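Local coordinates for protein agmatine N-acetyltransferase (Drosophila melanogaster, PDB 7CIW) that acetylates the amine agmatine with acetyl-CoA as acyl donor, as a member of the arylalkylamine branch of the GNAT acetyltransferases, at residues 33-38 against 165-170; 185-190 against 205-210. The protein carries 1 engineered substitution. One frame throughout, in Å; residues are numbered along the deposited sequence.

Contact 1 (33-38 against 165-170); sequences EEPLTA and DCTSVY. With COA (coenzyme A), chain B; G0R (N-(4-carbamimidamidobutyl)ethanamide), chain C.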
loop_
_atom_site.group_PDB
_atom_site.type_symbol
_atom_site.label_atom_id
_atom_site.label_comp_id
_atom_site.label_asym_id
_atom_site.label_seq_id
_atom_site.Cartn_x
_atom_site.Cartn_y
_atom_site.Cartn_z
ATOM N N GLU A 33 8.138 -0.009 -10.069
ATOM C CA GLU A 33 6.984 -0.458 -10.844
ATOM C C GLU A 33 5.642 -0.052 -10.250
ATOM O O GLU A 33 4.620 -0.175 -10.938
ATOM C CB GLU A 33 7.016 -1.983 -11.002
ATOM C CG GLU A 33 8.291 -2.504 -11.637
ATOM C CD GLU A 33 8.434 -4.001 -11.492
ATOM O OE1 GLU A 33 7.671 -4.730 -12.165
ATOM O OE2 GLU A 33 9.297 -4.444 -10.699
ATOM N N GLU A 34 5.607 0.431 -9.018
ATOM C CA GLU A 34 4.347 0.891 -8.450
ATOM C C GLU A 34 3.813 2.058 -9.279
ATOM O O GLU A 34 4.552 3.021 -9.532
ATOM C CB GLU A 34 4.544 1.298 -6.994
ATOM C CG GLU A 34 3.238 1.515 -6.251
ATOM C CD GLU A 34 2.663 2.875 -6.537
ATOM O OE1 GLU A 34 3.427 3.856 -6.460
ATOM O OE2 GLU A 34 1.458 2.964 -6.866
ATOM N N PRO A 35 2.561 2.001 -9.742
ATOM C CA PRO A 35 2.105 3.001 -10.730
ATOM C C PRO A 35 2.195 4.462 -10.294
ATOM O O PRO A 35 2.565 5.293 -11.128
ATOM C CB PRO A 35 0.659 2.564 -11.002
ATOM C CG PRO A 35 0.719 1.069 -10.869
ATOM C CD PRO A 35 1.660 0.830 -9.696
ATOM N N LEU A 36 1.859 4.832 -9.049
ATOM C CA LEU A 36 1.996 6.254 -8.689
ATOM C C LEU A 36 3.454 6.689 -8.700
ATOM O O LEU A 36 3.773 7.797 -9.147
ATOM C CB LEU A 36 1.397 6.550 -7.322
ATOM C CG LEU A 36 -0.040 6.117 -7.084
ATOM C CD1 LEU A 36 -0.540 6.734 -5.768
ATOM C CD2 LEU A 36 -0.907 6.529 -8.266
ATOM N N THR A 37 4.344 5.840 -8.189
ATOM C CA THR A 37 5.766 6.153 -8.181
ATOM C C THR A 37 6.333 6.181 -9.595
ATOM O O THR A 37 7.133 7.062 -9.930
ATOM C CB THR A 37 6.506 5.136 -7.312
ATOM O OG1 THR A 37 5.744 4.895 -6.124
ATOM C CG2 THR A 37 7.889 5.655 -6.912
ATOM N N ALA A 38 5.933 5.226 -10.438
ATOM C CA ALA A 38 6.419 5.198 -11.812
ATOM C C ALA A 38 5.808 6.310 -12.647
ATOM O O ALA A 38 6.386 6.690 -13.672
ATOM C CB ALA A 38 6.118 3.845 -12.456
ATOM N N ASP A 165 -5.542 0.500 -1.575
ATOM C CA ASP A 165 -5.677 1.228 -2.840
ATOM C C ASP A 165 -4.861 0.505 -3.900
ATOM O O ASP A 165 -3.644 0.673 -3.983
ATOM C CB ASP A 165 -5.199 2.673 -2.713
ATOM C CG ASP A 165 -5.944 3.459 -1.651
ATOM O OD1 ASP A 165 -7.164 3.244 -1.487
ATOM O OD2 ASP A 165 -5.305 4.306 -0.986
ATOM N N CYS A 166 -5.530 -0.269 -4.748
ATOM C CA CYS A 166 -4.841 -0.989 -5.813
ATOM C C CYS A 166 -4.599 -0.038 -6.977
ATOM O O CYS A 166 -5.427 0.128 -7.876
ATOM C CB CYS A 166 -5.638 -2.216 -6.229
ATOM S SG CYS A 166 -5.787 -3.452 -4.910
ATOM N N THR A 167 -3.453 0.629 -6.926
ATOM C CA THR A 167 -3.009 1.457 -8.033
ATOM C C THR A 167 -2.615 0.613 -9.239
ATOM O O THR A 167 -2.588 1.125 -10.363
ATOM C CB THR A 167 -1.838 2.320 -7.566
ATOM O OG1 THR A 167 -0.789 1.466 -7.103
ATOM C CG2 THR A 167 -2.275 3.217 -6.411
ATOM N N SER A 168 -2.337 -0.669 -9.023
ATOM C CA SER A 168 -1.916 -1.615 -10.045
ATOM C C SER A 168 -3.026 -2.632 -10.285
ATOM O O SER A 168 -3.616 -3.142 -9.328
ATOM C CB SER A 168 -0.641 -2.334 -9.593
ATOM O OG SER A 168 -0.436 -3.536 -10.310
ATOM N N VAL A 169 -3.310 -2.931 -11.561
ATOM C CA VAL A 169 -4.350 -3.912 -11.861
ATOM C C VAL A 169 -3.969 -5.307 -11.398
ATOM O O VAL A 169 -4.856 -6.131 -11.155
ATOM C CB VAL A 169 -4.687 -3.963 -13.368
ATOM C CG1 VAL A 169 -5.070 -2.589 -13.880
ATOM C CG2 VAL A 169 -3.530 -4.550 -14.161
ATOM N N TYR A 170 -2.674 -5.610 -11.284
ATOM C CA TYR A 170 -2.285 -6.919 -10.760
ATOM C C TYR A 170 -2.660 -7.052 -9.291
ATOM O O TYR A 170 -3.040 -8.137 -8.827
ATOM C CB TYR A 170 -0.788 -7.140 -10.961
ATOM C CG TYR A 170 -0.384 -6.925 -12.393
ATOM C CD1 TYR A 170 -0.937 -7.703 -13.403
ATOM C CD2 TYR A 170 0.525 -5.942 -12.744
ATOM C CE1 TYR A 170 -0.599 -7.513 -14.714
ATOM C CE2 TYR A 170 0.875 -5.744 -14.070
ATOM C CZ TYR A 170 0.302 -6.534 -15.046
ATOM O OH TYR A 170 0.636 -6.353 -16.370
HETATM N N1A COA B . 3.595 -7.708 -14.210
HETATM C C2A COA B . 3.172 -8.675 -15.072
HETATM N N3A COA B . 2.494 -9.776 -14.605
HETATM C C4A COA B . 2.242 -9.911 -13.293
HETATM C C5A COA B . 2.665 -8.959 -12.448
HETATM C C6A COA B . 3.340 -7.853 -12.922
HETATM N N6A COA B . 3.981 -6.578 -12.399
HETATM N N7A COA B . 2.307 -9.293 -11.182
HETATM C C8A COA B . 1.659 -10.465 -11.232
HETATM N N9A COA B . 1.614 -10.834 -12.521
HETATM C C1B COA B . 1.146 -11.911 -13.170
HETATM C C2B COA B . 1.901 -13.135 -12.596
HETATM O O2B COA B . 3.220 -13.332 -13.240
HETATM C C3B COA B . 1.052 -14.174 -12.728
HETATM O O3B COA B . 0.901 -14.668 -14.086
HETATM P P3B COA B . 1.790 -15.925 -14.716
HETATM O O7A COA B . 2.159 -16.909 -13.623
HETATM O O8A COA B . 1.014 -16.579 -15.863
HETATM O O9A COA B . 3.050 -15.278 -15.275
HETATM C C4B COA B . -0.412 -13.515 -12.428
HETATM O O4B COA B . -0.328 -12.228 -12.738
HETATM C C5B COA B . -0.849 -13.734 -11.000
HETATM O O5B COA B . 0.274 -13.489 -10.164
HETATM P P1A COA B . 0.072 -13.132 -8.538
HETATM O O1A COA B . -1.365 -12.747 -8.176
HETATM O O2A COA B . 0.607 -14.289 -7.706
HETATM O O3A COA B . 0.990 -11.792 -8.319
HETATM P P2A COA B . 2.114 -11.539 -7.148
HETATM O O4A COA B . 3.297 -12.435 -7.363
HETATM O O5A COA B . 1.472 -11.692 -5.788
HETATM O O6A COA B . 2.525 -9.979 -7.473
HETATM C CBP COA B . 2.241 -7.713 -7.092
HETATM C CCP COA B . 1.537 -9.004 -7.420
HETATM C CDP COA B . 2.731 -7.806 -5.607
HETATM C CEP COA B . 1.271 -6.531 -7.246
HETATM C CAP COA B . 3.392 -7.536 -8.080
HETATM O OAP COA B . 2.854 -7.320 -9.362
HETATM C C9P COA B . 4.322 -6.351 -7.756
HETATM O O9P COA B . 5.147 -6.394 -6.896
HETATM N N8P COA B . 4.203 -5.155 -8.566
HETATM C C7P COA B . 5.091 -3.994 -8.373
HETATM C C6P COA B . 4.719 -3.070 -7.135
HETATM C C5P COA B . 3.240 -2.791 -7.237
HETATM O O5P COA B . 2.744 -2.317 -8.225
HETATM N N4P COA B . 2.438 -3.135 -6.027
HETATM C C3P COA B . 0.994 -2.992 -5.936
HETATM C C2P COA B . 0.529 -1.536 -5.962
HETATM S S1P COA B . -1.241 -1.734 -5.591
HETATM C C10 G0R C . 3.908 5.486 -2.094
HETATM N N12 G0R C . 4.658 5.873 -3.283
HETATM C C1 G0R C . -0.750 -1.608 -1.753
HETATM C C2 G0R C . -0.024 -0.520 -2.540
HETATM C C5 G0R C . -0.073 1.770 -3.612
HETATM C C6 G0R C . 0.327 2.924 -2.688
HETATM C C7 G0R C . 0.829 4.150 -3.458
HETATM C C8 G0R C . 2.348 4.365 -3.455
HETATM N N4 G0R C . -0.725 0.705 -2.866
HETATM N N9 G0R C . 2.857 4.804 -2.175
HETATM N N11 G0R C . 4.374 5.883 -0.789
HETATM O O3 G0R C . 1.106 -0.674 -2.868
#
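Torsions in both residues bring Glu-34 OE2 and Thr-167 OG1 together. In Glu-34, CG lies anti to the backbone N (chi1 -168°), and the bend at chi2 (-81°) sets CD on the side of Thr-167. In Thr-167, chi1 of 58° tucks OG1 between the backbone N and the carbonyl carbon. This is the active-site cleft of a GNAT fold, where strand 161-166 runs out beside the cofactor. Thr-167 OG1 donates to Glu-34 OE2 at 2.7 Å, on the anti lone pair. The carboxylate also N-caps helix 35-38. Leu-36 N reaches Glu-34 OE2 at 2.9 Å, and Thr-37 N reaches Glu-34 OE1 at 2.8 Å, both from above the carboxylate plane. Thr-37 OG1 meets Glu-34 OE1 nearly along its C-O axis, at 2.6 Å. Four donors therefore hold the group, two on each oxygen. An alanine here would probably leave Thr-167 OG1 without its acceptor and helix 35-38 without its side-chain cap. Beside the carboxylate, Pro-35 CG rests 3.3 Å from Thr-167 O, and Leu-36 CG packs 3.7 Å from Thr-167 CG2. Coenzyme A passes Thr-167, its C2P 3.5 Å from Thr-167 OG1. Its adenine covers one face of the Tyr-170 ring, offset toward the rim. The amide N4 of acetylagmatine gives a weak hydrogen bond to Asp-165 O at 3.1 Å.

Contact 2 (185-190 against 205-210); sequences TLRYVD and PHESVQ
Leu-186 and Val-209 form the hydrogen-bonded pair at the centre of this antiparallel strand contact. Leu-186 N donates to Val-209 O at 3.0 Å, and Val-209 N returns a bond to Leu-186 O at 2.9 Å. Thr-185 with Gln-210 and Arg-187 with Ser-208 are the non-hydrogen-bonded pairs around it. Strand 181-187 is the outermost strand at this end of the GNAT sheet. Leu-186 CB touches Val-209 CG1 at 3.7 Å, on the face that packs on helix 99-114. Thr-185, Arg-187, Ser-208 and Gln-210 share the other face. There a water joins Thr-185 OG1 to Gln-210 OE1. Arg-187 reaches from this face to Glu-207, just before strand 208-210, and lies alongside it in a salt bridge. The guanidinium and carboxylate planes are 75° apart. The NH2 to OE1 distance is modelled unusually short, so its exact value is doubtful. Past the strand end, Tyr-188 N donates to Glu-207 O at 3.1 Å. Tyr-188 CG is anti to the carbonyl carbon (chi1 -64°), and the ring beyond it lies against 206-209. Ser-208 CA lies over one ring face, and His-206 O sits at the edge, 3.4 Å from Tyr-188 CD2. Farther out, Tyr-188 OH bonds to Thr-167 O, and His-206 ND1 pairs with Val-169 N. The chemistry is thus divided: backbone bonds join the strands, apolar side chains face helix 99-114, and polar links serve the face of Thr-185 and Arg-187.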
loop_
_atom_site.group_PDB
_atom_site.type_symbol
_atom_site.label_atom_id
_atom_site.label_comp_id
_atom_site.label_asym_id
_atom_site.label_seq_id
_atom_site.Cartn_x
_atom_site.Cartn_y
_atom_site.Cartn_z
ATOM N N THR A 185 -13.318 3.716 -7.701
ATOM C CA THR A 185 -12.438 3.763 -8.857
ATOM C C THR A 185 -12.176 5.220 -9.207
ATOM O O THR A 185 -13.115 6.012 -9.339
ATOM C CB THR A 185 -13.046 3.035 -10.065
ATOM O OG1 THR A 185 -13.379 1.685 -9.701
ATOM C CG2 THR A 185 -12.085 3.031 -11.239
ATOM N N LEU A 186 -10.907 5.571 -9.335
ATOM C CA LEU A 186 -10.519 6.899 -9.798
ATOM C C LEU A 186 -9.554 6.721 -10.955
ATOM O O LEU A 186 -8.457 6.189 -10.769
ATOM C CB LEU A 186 -9.883 7.712 -8.672
ATOM C CG LEU A 186 -9.281 9.074 -9.021
ATOM C CD1 LEU A 186 -10.296 9.932 -9.758
ATOM C CD2 LEU A 186 -8.801 9.750 -7.732
ATOM N N ARG A 187 -9.954 7.170 -12.148
ATOM C CA ARG A 187 -9.096 7.062 -13.319
ATOM C C ARG A 187 -8.012 8.126 -13.291
ATOM O O ARG A 187 -8.272 9.286 -12.964
ATOM C CB ARG A 187 -9.906 7.208 -14.604
ATOM C CG ARG A 187 -10.980 6.157 -14.769
ATOM C CD ARG A 187 -11.555 6.217 -16.182
ATOM N NE ARG A 187 -11.118 5.068 -16.974
ATOM C CZ ARG A 187 -10.152 5.105 -17.888
ATOM N NH1 ARG A 187 -9.512 6.239 -18.144
ATOM N NH2 ARG A 187 -9.821 4.004 -18.549
ATOM N N TYR A 188 -6.795 7.728 -13.665
ATOM C CA TYR A 188 -5.672 8.654 -13.557
ATOM C C TYR A 188 -5.838 9.851 -14.476
ATOM O O TYR A 188 -5.426 10.960 -14.118
ATOM C CB TYR A 188 -4.353 7.943 -13.860
ATOM C CG TYR A 188 -4.043 6.858 -12.854
ATOM C CD1 TYR A 188 -3.924 7.155 -11.509
ATOM C CD2 TYR A 188 -3.896 5.543 -13.251
ATOM C CE1 TYR A 188 -3.649 6.173 -10.588
ATOM C CE2 TYR A 188 -3.615 4.548 -12.330
ATOM C CZ TYR A 188 -3.501 4.877 -11.000
ATOM O OH TYR A 188 -3.221 3.899 -10.070
ATOM N N VAL A 189 -6.443 9.658 -15.653
ATOM C CA VAL A 189 -6.631 10.794 -16.558
ATOM C C VAL A 189 -7.601 11.827 -15.994
ATOM O O VAL A 189 -7.611 12.976 -16.458
ATOM C CB VAL A 189 -7.136 10.346 -17.940
ATOM C CG1 VAL A 189 -6.098 9.495 -18.640
ATOM C CG2 VAL A 189 -8.457 9.607 -17.822
ATOM N N ASP A 190 -8.435 11.444 -15.032
ATOM C CA ASP A 190 -9.429 12.332 -14.441
ATOM C C ASP A 190 -8.884 13.140 -13.272
ATOM O O ASP A 190 -9.604 13.999 -12.755
ATOM C CB ASP A 190 -10.646 11.531 -13.947
ATOM C CG ASP A 190 -11.430 10.876 -15.078
ATOM O OD1 ASP A 190 -11.336 11.347 -16.237
ATOM O OD2 ASP A 190 -12.168 9.902 -14.794
ATOM N N PRO A 205 -0.961 -1.377 -18.180
ATOM C CA PRO A 205 -2.428 -1.354 -18.184
ATOM C C PRO A 205 -3.080 -0.648 -16.988
ATOM O O PRO A 205 -4.290 -0.766 -16.808
ATOM C CB PRO A 205 -2.777 -2.841 -18.168
ATOM C CG PRO A 205 -1.666 -3.454 -17.338
ATOM C CD PRO A 205 -0.431 -2.622 -17.588
ATOM N N HIS A 206 -2.299 0.073 -16.188
ATOM C CA HIS A 206 -2.808 0.668 -14.954
ATOM C C HIS A 206 -3.504 1.979 -15.283
ATOM O O HIS A 206 -2.879 3.035 -15.367
ATOM C CB HIS A 206 -1.671 0.873 -13.968
ATOM C CG HIS A 206 -0.788 -0.324 -13.848
ATOM N ND1 HIS A 206 -1.238 -1.533 -13.358
ATOM C CD2 HIS A 206 0.510 -0.514 -14.187
ATOM C CE1 HIS A 206 -0.249 -2.408 -13.384
ATOM N NE2 HIS A 206 0.821 -1.816 -13.883
ATOM N N GLU A 207 -4.820 1.909 -15.450
ATOM C CA GLU A 207 -5.614 3.062 -15.836
ATOM C C GLU A 207 -6.303 3.753 -14.672
ATOM O O GLU A 207 -6.798 4.870 -14.855
ATOM C CB GLU A 207 -6.696 2.655 -16.845
ATOM C CG GLU A 207 -6.192 1.967 -18.079
ATOM C CD GLU A 207 -7.340 1.494 -18.947
ATOM O OE1 GLU A 207 -8.189 2.336 -19.311
ATOM O OE2 GLU A 207 -7.397 0.283 -19.255
ATOM N N SER A 208 -6.366 3.128 -13.498
ATOM C CA SER A 208 -7.137 3.680 -12.391
ATOM C C SER A 208 -6.575 3.168 -11.076
ATOM O O SER A 208 -5.868 2.158 -11.038
ATOM C CB SER A 208 -8.605 3.280 -12.489
ATOM O OG SER A 208 -8.704 1.865 -12.411
ATOM N N VAL A 209 -6.901 3.869 -9.991
ATOM C CA VAL A 209 -6.697 3.339 -8.649
ATOM C C VAL A 209 -8.035 2.785 -8.177
ATOM O O VAL A 209 -9.056 3.486 -8.176
ATOM C CB VAL A 209 -6.123 4.397 -7.682
ATOM C CG1 VAL A 209 -6.884 5.715 -7.756
ATOM C CG2 VAL A 209 -6.058 3.856 -6.229
ATOM N N GLN A 210 -8.038 1.510 -7.817
ATOM C CA GLN A 210 -9.241 0.801 -7.399
ATOM C C GLN A 210 -9.090 0.434 -5.931
ATOM O O GLN A 210 -8.193 -0.338 -5.578
ATOM C CB GLN A 210 -9.446 -0.454 -8.236
ATOM C CG GLN A 210 -9.624 -0.176 -9.712
ATOM C CD GLN A 210 -9.740 -1.450 -10.486
ATOM O OE1 GLN A 210 -10.829 -1.990 -10.626
ATOM N NE2 GLN A 210 -8.614 -1.960 -10.970
HETATM O O HOH W 1 -12.842 -0.378 -11.657
HETATM O O HOH W 2 -6.571 6.740 -16.784
#

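Contact 1 is the buried one. It lies in the ligand cleft, closer to the centre of the chain than contact 2 (about 9 Å against 16 Å, centre to centre). Contact 2 is partly buried at the edge of the sheet. The centres of the two contacts are 10 Å apart. Both reach the same sheet, where strands 161-166 and 208-215 are neighbours. A probable hydrogen bond from Cys-166 N to Gln-210 O joins these two strands. Ser-168 also packs on His-206. Their chemistry differs with place. In 33-38 against 165-170 one carboxylate gathers polar donors next to two ligands. In 185-190 against 205-210 two backbone bonds of the Leu-186 and Val-209 pair join the strands, and the charged pair lies on the more exposed side.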